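Local coordinates for farnesyl diphosphate synthase (Rhodobacter capsulatus, PDB 3M0G), which probably catalyses the magnesium-dependent condensation of isopentenyl diphosphate with an allylic prenyl diphosphate, giving farnesyl diphosphate in isoprenoid biosynthesis, at the interface of chains A and B. Numbering follows the deposited sequence. Chains: chain A/B, Farnesyl diphosphate synthase.

The interface of chains A and B. Residues chain A 25-26, 34, 120; chain B 146-147.
Two loops meet across the two-fold dimer interface of this mainly helical prenyl synthase: A:Leu25 and A:Pro26, in the turn between helices 3-23 and 29-38 of chain A, receive B:Ala146 and B:Glu147, from the turn between helices 130-144 and 149-159 of chain B. Helical prenyl synthases of this family commonly work as homodimers, so the patch, which recurs with the chains exchanged, probably belongs to the biological pairing.

The methyl CB of B:Ala146 points at A:Met34, a selenomethionine on helix 29-38, and lies 3.5 Å from its selenium SE. The chain of A:Met34 bends at its last torsion (chi3 62°), so that CE turns aside from the alanine and lies along A:Leu25 CD1, leaving SE as the atom nearer the methyl. A flexible, polarisable methionine chain can fit itself against so small a group. The A:Leu25 fork is divided between the two partner residues, its branch methyls serving both at once: CD1 rests 3.7 Å from B:Ala146 CB, while CD2 reaches the methylene CG of B:Glu147. A small alanine suits this place because its short side chain can touch both larger apolar groups while its backbone stays near the chain A loop.

B:Glu147 serves in two ways. Its aliphatic stem runs roughly at right angles to A:Leu25 and to the A:Pro26 ring, whose CD is 3.8 Å from B:Glu147 CG. Beyond CG the chain is extended (chi2 -177°), carrying the carboxylate past the apolar contact towards A:Glu120 on helix 104-121. The two acids do not bond directly; like charges here would tend to raise the proton affinity of either group, and a water lies between them. It is 3.0 Å from A:Glu120 OE1 and also close to B:Glu147 OE1.

The rigid proline ring offers CD to the chain B backbone, while its own carbonyl faces a second water. That water bridges the two loops, lying 3.0 Å from both A:Pro26 O and B:Ala146 O.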
loop_
_atom_site.group_PDB
_atom_site.type_symbol
_atom_site.label_atom_id
_atom_site.label_comp_id
_atom_site.label_asym_id
_atom_site.label_seq_id
_atom_site.Cartn_x
_atom_site.Cartn_y
_atom_site.Cartn_z
ATOM N N LEU A 25 -10.770 -3.174 12.852
ATOM C CA LEU A 25 -10.581 -4.255 11.867
ATOM C C LEU A 25 -11.084 -5.584 12.442
ATOM O O LEU A 25 -11.191 -5.725 13.659
ATOM C CB LEU A 25 -9.100 -4.390 11.457
ATOM C CG LEU A 25 -8.291 -3.169 10.991
ATOM C CD1 LEU A 25 -6.803 -3.473 10.895
ATOM C CD2 LEU A 25 -8.784 -2.614 9.667
ATOM N N PRO A 26 -11.376 -6.572 11.562
ATOM C CA PRO A 26 -11.739 -7.907 12.024
ATOM C C PRO A 26 -10.652 -8.538 12.885
ATOM O O PRO A 26 -9.465 -8.250 12.708
ATOM C CB PRO A 26 -11.884 -8.700 10.723
ATOM C CG PRO A 26 -12.311 -7.673 9.724
ATOM C CD PRO A 26 -11.523 -6.442 10.097
HETATM N N MSE A 34 -0.616 -6.487 13.444
HETATM C CA MSE A 34 -0.637 -5.059 13.121
HETATM C C MSE A 34 -0.555 -4.170 14.361
HETATM O O MSE A 34 0.280 -3.277 14.414
HETATM C CB MSE A 34 -1.870 -4.721 12.279
HETATM C CG MSE A 34 -1.902 -5.507 10.977
HETATM SE SE MSE A 34 -3.572 -5.247 9.980
HETATM C CE MSE A 34 -3.441 -3.342 9.667
ATOM N N GLU A 120 -5.599 4.478 3.513
ATOM C CA GLU A 120 -6.934 4.765 4.090
ATOM C C GLU A 120 -6.972 5.981 5.015
ATOM O O GLU A 120 -7.863 6.804 4.921
ATOM C CB GLU A 120 -7.478 3.557 4.844
ATOM C CG GLU A 120 -8.987 3.553 4.923
ATOM C CD GLU A 120 -9.549 2.422 5.760
ATOM O OE1 GLU A 120 -8.879 1.377 5.916
ATOM O OE2 GLU A 120 -10.701 2.578 6.248
ATOM N N ALA B 146 -6.731 -5.080 5.542
ATOM C CA ALA B 146 -7.098 -6.040 6.599
ATOM C C ALA B 146 -8.595 -6.267 6.838
ATOM O O ALA B 146 -8.950 -7.069 7.679
ATOM C CB ALA B 146 -6.385 -5.681 7.911
ATOM N N GLU B 147 -9.450 -5.551 6.104
ATOM C CA GLU B 147 -10.901 -5.812 6.078
ATOM C C GLU B 147 -11.303 -6.537 4.797
ATOM O O GLU B 147 -12.419 -7.060 4.689
ATOM C CB GLU B 147 -11.704 -4.507 6.158
ATOM C CG GLU B 147 -11.507 -3.711 7.427
ATOM C CD GLU B 147 -12.392 -2.478 7.474
ATOM O OE1 GLU B 147 -11.931 -1.391 7.055
ATOM O OE2 GLU B 147 -13.559 -2.600 7.916
HETATM O O HOH W 1 -7.806 -7.983 10.255
HETATM O O HOH W 2 -9.932 -1.410 5.541
#